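Local structure of alpha-pyrone synthesis polyketide synthase-like Pks18 (Mycobacterium tuberculosis, 1TED) at residues M83-D86 / K91-V94; V207-A212 / V219-F224. The protein probably makes tri- and tetraketide alpha-pyrones by extending medium- and long-chain aliphatic acyl-CoA starters with malonyl-CoA. One frame throughout, in Å; residues are numbered along the deposited sequence.

Contact 1: M83-D86 / K91-V94. With MYR (myristic acid), chain E.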
ATOM      1  N   MET A  83      10.070  22.623  -2.097  1.00 33.14           N
ATOM      2  CA  MET A  83       9.424  22.079  -3.275  1.00 33.60           C
ATOM      3  C   MET A  83      10.408  21.594  -4.336  1.00 33.77           C
ATOM      4  O   MET A  83      11.348  22.305  -4.704  1.00 30.49           O
ATOM      5  CB  MET A  83       8.482  23.125  -3.858  1.00 35.20           C
ATOM      6  CG  MET A  83       7.407  23.563  -2.873  1.00 35.61           C
ATOM      7  SD  MET A  83       6.250  24.729  -3.570  1.00 38.46           S
ATOM      8  CE  MET A  83       5.405  25.318  -2.068  1.00 35.66           C
ATOM      9  N   ALA A  84      10.179  20.371  -4.812  1.00 34.14           N
ATOM     10  CA  ALA A  84      11.022  19.753  -5.830  1.00 33.96           C
ATOM     11  C   ALA A  84      10.863  20.525  -7.125  1.00 35.03           C
ATOM     12  O   ALA A  84      11.810  20.680  -7.912  1.00 34.21           O
ATOM     13  CB  ALA A  84      10.603  18.302  -6.034  1.00 32.69           C
ATOM     14  N   VAL A  85       9.643  21.012  -7.323  1.00 36.10           N
ATOM     15  CA  VAL A  85       9.265  21.772  -8.503  1.00 38.19           C
ATOM     16  C   VAL A  85       8.727  23.149  -8.106  1.00 39.65           C
ATOM     17  O   VAL A  85       8.157  23.309  -7.028  1.00 39.54           O
ATOM     18  CB  VAL A  85       8.189  20.987  -9.304  1.00 38.37           C
ATOM     19  CG1 VAL A  85       7.237  21.932  -9.999  1.00 38.03           C
ATOM     20  CG2 VAL A  85       8.872  20.072 -10.318  1.00 37.09           C
ATOM     21  N   ASP A  86       8.935  24.136  -8.973  1.00 40.89           N
ATOM     22  CA  ASP A  86       8.445  25.493  -8.734  1.00 43.18           C
ATOM     23  C   ASP A  86       7.157  25.607  -9.531  1.00 44.36           C
ATOM     24  O   ASP A  86       7.184  25.950 -10.709  1.00 43.01           O
ATOM     25  CB  ASP A  86       9.441  26.530  -9.248  1.00 45.83           C
ATOM     26  CG  ASP A  86       9.070  27.945  -8.845  1.00 48.19           C
ATOM     27  OD1 ASP A  86       7.863  28.270  -8.831  1.00 49.01           O
ATOM     28  OD2 ASP A  86       9.989  28.735  -8.545  1.00 49.90           O
ATOM     29  N   LYS A  91       8.177  27.803 -16.974  1.00 67.04           N
ATOM     30  CA  LYS A  91       7.910  26.563 -17.696  1.00 69.02           C
ATOM     31  C   LYS A  91       6.581  25.916 -17.306  1.00 69.52           C
ATOM     32  O   LYS A  91       5.678  25.778 -18.135  1.00 69.46           O
ATOM     33  CB  LYS A  91       9.053  25.561 -17.468  1.00 69.62           C
ATOM     34  CG  LYS A  91       9.286  25.200 -16.003  1.00 71.63           C
ATOM     35  CD  LYS A  91      10.429  24.206 -15.818  1.00 72.44           C
ATOM     36  CE  LYS A  91      10.115  22.851 -16.438  1.00 73.49           C
ATOM     37  NZ  LYS A  91      11.227  21.877 -16.213  1.00 74.12           N
ATOM     38  N   PHE A  92       6.464  25.537 -16.037  1.00 69.80           N
ATOM     39  CA  PHE A  92       5.274  24.868 -15.531  1.00 70.47           C
ATOM     40  C   PHE A  92       3.962  25.629 -15.666  1.00 70.91           C
ATOM     41  O   PHE A  92       2.907  25.012 -15.758  1.00 71.34           O
ATOM     42  CB  PHE A  92       5.484  24.468 -14.064  1.00 70.59           C
ATOM     43  CG  PHE A  92       6.601  23.477 -13.860  1.00 71.34           C
ATOM     44  CD1 PHE A  92       6.542  22.210 -14.438  1.00 71.20           C
ATOM     45  CD2 PHE A  92       7.721  23.815 -13.104  1.00 71.52           C
ATOM     46  CE1 PHE A  92       7.583  21.293 -14.271  1.00 71.40           C
ATOM     47  CE2 PHE A  92       8.770  22.908 -12.929  1.00 72.02           C
ATOM     48  CZ  PHE A  92       8.699  21.642 -13.515  1.00 71.72           C
ATOM     49  N   ASP A  93       4.010  26.957 -15.684  1.00 71.74           N
ATOM     50  CA  ASP A  93       2.775  27.731 -15.793  1.00 71.82           C
ATOM     51  C   ASP A  93       2.025  27.492 -17.104  1.00 71.01           C
ATOM     52  O   ASP A  93       0.898  27.958 -17.270  1.00 71.05           O
ATOM     53  CB  ASP A  93       3.048  29.229 -15.627  1.00 73.51           C
ATOM     54  CG  ASP A  93       2.226  29.852 -14.506  1.00 75.14           C
ATOM     55  OD1 ASP A  93       1.048  29.464 -14.330  1.00 76.06           O
ATOM     56  OD2 ASP A  93       2.756  30.740 -13.805  1.00 76.27           O
ATOM     57  N   VAL A  94       2.646  26.782 -18.039  1.00 69.61           N
ATOM     58  CA  VAL A  94       1.992  26.481 -19.313  1.00 67.65           C
ATOM     59  C   VAL A  94       1.497  25.036 -19.254  1.00 65.60           C
ATOM     60  O   VAL A  94       0.556  24.650 -19.948  1.00 65.26           O
ATOM     61  CB  VAL A  94       2.967  26.630 -20.498  1.00 68.35           C
ATOM     62  CG1 VAL A  94       2.218  26.444 -21.811  1.00 67.78           C
ATOM     63  CG2 VAL A  94       3.642  27.995 -20.449  1.00 68.96           C
TER
HETATM   64  C1  MYR E3045       2.272  26.485  -4.255  1.00 54.00           C
HETATM   65  O1  MYR E3045       3.261  27.119  -3.897  1.00 54.28           O
HETATM   66  O2  MYR E3045       1.173  27.042  -4.275  1.00 54.78           O
HETATM   67  C2  MYR E3045       2.400  25.019  -4.674  1.00 53.49           C
HETATM   68  C3  MYR E3045       1.706  24.099  -3.668  1.00 51.31           C
HETATM   69  C4  MYR E3045       1.859  22.629  -4.067  1.00 48.26           C
HETATM   70  C5  MYR E3045       1.128  21.704  -3.092  1.00 45.41           C
HETATM   71  C6  MYR E3045      -0.390  21.903  -3.121  1.00 42.55           C
HETATM   72  C7  MYR E3045      -1.027  21.427  -4.429  1.00 40.21           C
HETATM   73  C8  MYR E3045      -0.952  19.908  -4.594  1.00 38.57           C
HETATM   74  C9  MYR E3045      -1.746  19.181  -3.506  1.00 38.26           C
HETATM   75  C10 MYR E3045      -1.540  17.669  -3.604  1.00 37.39           C
HETATM   76  C11 MYR E3045      -2.281  16.943  -2.479  1.00 39.06           C
HETATM   77  C12 MYR E3045      -2.035  15.435  -2.540  1.00 37.48           C
HETATM   78  C13 MYR E3045      -2.720  14.734  -1.365  1.00 38.37           C
HETATM   79  C14 MYR E3045      -2.451  13.229  -1.388  1.00 40.58           C
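V85 lays both methyls against the F92 ring. CG1 is the one set over the face, 3.8 Å from the centroid of the F92 ring and 24° off the normal, a CH-pi contact; CG2 reaches the far end of the ring, with F92 CZ 3.6 Å away from V85 CG2. The other face of the ring carries the K91 side chain, whose CE stands 3.5 Å above the F92 plane near the rim, so the phenyl is held between a valine and the aliphatic part of a lysine. D86 adds its backbone: D86 O lies 3.3 Å from F92 CD2, approaching obliquely. At the start of the loop M83 goes elsewhere. Its chain, extended beyond CG (chi2 -177°), carries CE to 3.3 Å from O1 of the bound myristic acid, at the carboxyl end of the ligand. The 83-86 loop follows strand 80-82 and is fixed by R45 and D226, which hydrogen-bond to A84 O and A84 N. Helix 102-125 backs both sides of the contact, H112 against V85 and L108 against F92, where the loop turns into the short helix 92-95.

Contact 2: V207-A212 / V219-F224. With MYR (myristic acid), chain E.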
ATOM      1  N   VAL A 207       4.448  18.609  -7.092  1.00 32.37           N
ATOM      2  CA  VAL A 207       4.287  17.935  -8.365  1.00 32.71           C
ATOM      3  C   VAL A 207       2.828  17.874  -8.821  1.00 31.83           C
ATOM      4  O   VAL A 207       2.552  17.663 -10.003  1.00 31.73           O
ATOM      5  CB  VAL A 207       4.895  16.512  -8.278  1.00 33.89           C
ATOM      6  CG1 VAL A 207       4.159  15.549  -9.165  1.00 37.73           C
ATOM      7  CG2 VAL A 207       6.343  16.567  -8.687  1.00 34.51           C
ATOM      8  N   ASN A 208       1.895  18.077  -7.896  1.00 29.61           N
ATOM      9  CA  ASN A 208       0.479  18.025  -8.247  1.00 28.81           C
ATOM     10  C   ASN A 208      -0.198  19.394  -8.257  1.00 29.00           C
ATOM     11  O   ASN A 208      -1.424  19.481  -8.291  1.00 28.44           O
ATOM     12  CB  ASN A 208      -0.282  17.089  -7.294  1.00 28.77           C
ATOM     13  CG  ASN A 208       0.162  15.631  -7.415  1.00 27.59           C
ATOM     14  OD1 ASN A 208       1.074  15.184  -6.716  1.00 25.37           O
ATOM     15  ND2 ASN A 208      -0.482  14.890  -8.309  1.00 25.52           N
ATOM     16  N   ALA A 209       0.598  20.460  -8.234  1.00 31.16           N
ATOM     17  CA  ALA A 209       0.055  21.824  -8.246  1.00 32.96           C
ATOM     18  C   ALA A 209      -0.888  22.060  -9.432  1.00 35.15           C
ATOM     19  O   ALA A 209      -0.578  21.696 -10.571  1.00 36.53           O
ATOM     20  CB  ALA A 209       1.192  22.828  -8.284  1.00 31.19           C
ATOM     21  N   VAL A 210      -2.033  22.681  -9.166  1.00 35.72           N
ATOM     22  CA  VAL A 210      -3.010  22.951 -10.217  1.00 36.27           C
ATOM     23  C   VAL A 210      -3.595  24.364 -10.127  1.00 36.85           C
ATOM     24  O   VAL A 210      -3.900  24.985 -11.149  1.00 36.44           O
ATOM     25  CB  VAL A 210      -4.157  21.908 -10.170  1.00 35.94           C
ATOM     26  CG1 VAL A 210      -5.258  22.302 -11.114  1.00 39.67           C
ATOM     27  CG2 VAL A 210      -3.623  20.539 -10.568  1.00 38.08           C
ATOM     28  N   PHE A 211      -3.746  24.859  -8.901  1.00 38.40           N
ATOM     29  CA  PHE A 211      -4.282  26.191  -8.633  1.00 38.17           C
ATOM     30  C   PHE A 211      -5.708  26.375  -9.145  1.00 38.29           C
ATOM     31  O   PHE A 211      -5.962  27.171 -10.044  1.00 38.17           O
ATOM     32  CB  PHE A 211      -3.354  27.259  -9.232  1.00 39.21           C
ATOM     33  CG  PHE A 211      -1.971  27.275  -8.621  1.00 39.85           C
ATOM     34  CD1 PHE A 211      -1.748  27.863  -7.380  1.00 37.95           C
ATOM     35  CD2 PHE A 211      -0.896  26.678  -9.277  1.00 39.93           C
ATOM     36  CE1 PHE A 211      -0.478  27.856  -6.801  1.00 37.80           C
ATOM     37  CE2 PHE A 211       0.377  26.668  -8.702  1.00 39.16           C
ATOM     38  CZ  PHE A 211       0.583  27.260  -7.461  1.00 37.63           C
ATOM     39  N   ALA A 212      -6.639  25.625  -8.561  1.00 39.35           N
ATOM     40  CA  ALA A 212      -8.053  25.707  -8.930  1.00 38.77           C
ATOM     41  C   ALA A 212      -8.736  26.844  -8.145  1.00 39.20           C
ATOM     42  O   ALA A 212      -8.147  27.407  -7.221  1.00 38.00           O
ATOM     43  CB  ALA A 212      -8.739  24.370  -8.649  1.00 36.93           C
ATOM     44  N   VAL A 219      -6.627  26.493  -0.212  1.00 27.36           N
ATOM     45  CA  VAL A 219      -6.138  26.154   1.118  1.00 28.18           C
ATOM     46  C   VAL A 219      -5.040  25.089   1.062  1.00 29.17           C
ATOM     47  O   VAL A 219      -4.004  25.217   1.713  1.00 28.65           O
ATOM     48  CB  VAL A 219      -7.295  25.654   2.024  1.00 28.26           C
ATOM     49  CG1 VAL A 219      -6.735  25.038   3.307  1.00 26.49           C
ATOM     50  CG2 VAL A 219      -8.223  26.815   2.358  1.00 28.34           C
ATOM     51  N   ILE A 220      -5.282  24.037   0.290  1.00 28.35           N
ATOM     52  CA  ILE A 220      -4.314  22.958   0.138  1.00 32.08           C
ATOM     53  C   ILE A 220      -3.013  23.499  -0.464  1.00 30.55           C
ATOM     54  O   ILE A 220      -1.918  23.163  -0.017  1.00 29.68           O
ATOM     55  CB  ILE A 220      -4.902  21.838  -0.770  1.00 33.24           C
ATOM     56  CG1 ILE A 220      -5.211  20.606   0.067  1.00 35.74           C
ATOM     57  CG2 ILE A 220      -3.966  21.499  -1.894  1.00 37.70           C
ATOM     58  CD1 ILE A 220      -6.326  20.811   1.051  1.00 32.50           C
ATOM     59  N   HIS A 221      -3.145  24.353  -1.470  1.00 29.56           N
ATOM     60  CA  HIS A 221      -1.981  24.917  -2.127  1.00 31.26           C
ATOM     61  C   HIS A 221      -1.230  25.914  -1.260  1.00 30.85           C
ATOM     62  O   HIS A 221      -0.108  26.301  -1.579  1.00 30.61           O
ATOM     63  CB  HIS A 221      -2.388  25.562  -3.449  1.00 30.80           C
ATOM     64  CG  HIS A 221      -2.692  24.571  -4.529  1.00 30.38           C
ATOM     65  ND1 HIS A 221      -2.029  24.562  -5.740  1.00 32.88           N
ATOM     66  CD2 HIS A 221      -3.592  23.562  -4.588  1.00 30.84           C
ATOM     67  CE1 HIS A 221      -2.510  23.592  -6.495  1.00 27.71           C
ATOM     68  NE2 HIS A 221      -3.457  22.970  -5.821  1.00 30.10           N
ATOM     69  N   SER A 222      -1.839  26.326  -0.155  1.00 29.61           N
ATOM     70  CA  SER A 222      -1.173  27.267   0.733  1.00 28.62           C
ATOM     71  C   SER A 222      -0.549  26.493   1.889  1.00 29.64           C
ATOM     72  O   SER A 222       0.299  27.021   2.613  1.00 29.94           O
ATOM     73  CB  SER A 222      -2.167  28.302   1.287  1.00 29.97           C
ATOM     74  OG  SER A 222      -2.924  27.780   2.370  1.00 25.10           O
ATOM     75  N   LEU A 223      -0.954  25.234   2.050  1.00 27.59           N
ATOM     76  CA  LEU A 223      -0.448  24.418   3.153  1.00 30.13           C
ATOM     77  C   LEU A 223       0.516  23.275   2.834  1.00 29.85           C
ATOM     78  O   LEU A 223       1.465  23.038   3.578  1.00 28.52           O
ATOM     79  CB  LEU A 223      -1.625  23.829   3.943  1.00 28.95           C
ATOM     80  CG  LEU A 223      -2.547  24.770   4.720  1.00 29.56           C
ATOM     81  CD1 LEU A 223      -3.599  23.945   5.441  1.00 27.17           C
ATOM     82  CD2 LEU A 223      -1.738  25.585   5.722  1.00 29.78           C
ATOM     83  N   PHE A 224       0.275  22.571   1.736  1.00 30.21           N
ATOM     84  CA  PHE A 224       1.091  21.417   1.384  1.00 31.39           C
ATOM     85  C   PHE A 224       2.508  21.680   0.854  1.00 31.08           C
ATOM     86  O   PHE A 224       2.736  22.565   0.037  1.00 28.66           O
ATOM     87  CB  PHE A 224       0.296  20.538   0.415  1.00 32.26           C
ATOM     88  CG  PHE A 224      -0.970  19.972   1.011  1.00 32.94           C
ATOM     89  CD1 PHE A 224      -1.457  20.431   2.236  1.00 35.52           C
ATOM     90  CD2 PHE A 224      -1.675  18.968   0.357  1.00 36.11           C
ATOM     91  CE1 PHE A 224      -2.625  19.897   2.799  1.00 35.92           C
ATOM     92  CE2 PHE A 224      -2.851  18.423   0.916  1.00 35.75           C
ATOM     93  CZ  PHE A 224      -3.322  18.889   2.136  1.00 34.06           C
TER
HETATM   94  C1  MYR E3045       2.272  26.485  -4.255  1.00 54.00           C
HETATM   95  O1  MYR E3045       3.261  27.119  -3.897  1.00 54.28           O
HETATM   96  O2  MYR E3045       1.173  27.042  -4.275  1.00 54.78           O
HETATM   97  C2  MYR E3045       2.400  25.019  -4.674  1.00 53.49           C
HETATM   98  C3  MYR E3045       1.706  24.099  -3.668  1.00 51.31           C
HETATM   99  C4  MYR E3045       1.859  22.629  -4.067  1.00 48.26           C
HETATM  100  C5  MYR E3045       1.128  21.704  -3.092  1.00 45.41           C
HETATM  101  C6  MYR E3045      -0.390  21.903  -3.121  1.00 42.55           C
HETATM  102  C7  MYR E3045      -1.027  21.427  -4.429  1.00 40.21           C
HETATM  103  C8  MYR E3045      -0.952  19.908  -4.594  1.00 38.57           C
HETATM  104  C9  MYR E3045      -1.746  19.181  -3.506  1.00 38.26           C
HETATM  105  C10 MYR E3045      -1.540  17.669  -3.604  1.00 37.39           C
HETATM  106  C11 MYR E3045      -2.281  16.943  -2.479  1.00 39.06           C
HETATM  107  C12 MYR E3045      -2.035  15.435  -2.540  1.00 37.48           C
HETATM  108  C13 MYR E3045      -2.720  14.734  -1.365  1.00 38.37           C
HETATM  109  C14 MYR E3045      -2.451  13.229  -1.388  1.00 40.58           C
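The substrate-binding tunnel of this type III polyketide synthase holds a myristic acid here, and H221, probably a substrate-binding residue, touches both that chain and the 207-212 loop. C7 of the ligand sits over the centre of the imidazole, 3.1 Å above the H221 plane. With chi1 at -74°, the imidazole leaves its helix toward the loop and turns an edge to the face of F211; the centroids of the F211 and H221 rings are 4.8 Å apart and the planes meet at 55°. H221 ND1 is the atom above the phenyl, offset toward its rim. F211 in turn reaches the ligand head, CE1 lying 3.1 Å from O2 of the myristic acid. Its backbone has left-handed angles (phi 61°), at the point where the loop bends past the imidazole. In the thiolase fold of the chalcone synthase family, this loop and helix 215-223 join two adjacent antiparallel strands of the large sheet, 196-204 and 226-236, and here the connection lines the tunnel. Deeper in, the acyl chain runs past the 219-224 segment: I220 CG2 is 3.6 Å from C9 of the myristic acid, and F224 presents its ring edge, with CD2 3.5 Å from C11 of the ligand. I220 CG1 packs over a face of the F224 ring. From the loop side N208 adds its CB, near C8 and C10. Within the helix, S222 OG donates to V219 O over 2.9 Å, and S222 N shares that acceptor from the same face of the carbonyl plane. R81 hydrogen-bonds to H221 O and F224 O, while R105 of helix 102-125 donates to V207 O and A209 O.

Overall arrangement
Contacts 1 and 2 follow one another along the chain, with centres 12 Å apart and nearest atoms about 4 Å apart, and do not touch directly. The myristic acid connects them: M83 of contact 1 and F211 of contact 2 approach its carboxyl group from opposite sides, whereas the hydrocarbon tail runs on along contact 2, past H221, N208, I220 and F224. Contact 1 thus borders the head of the ligand, its V85 side chain about 10 Å from that of H221. Helix 102-125 offers a second bridge, since L108 packs against both F92 and V207. S206, just before the 207-212 segment, also touches M83 and A84.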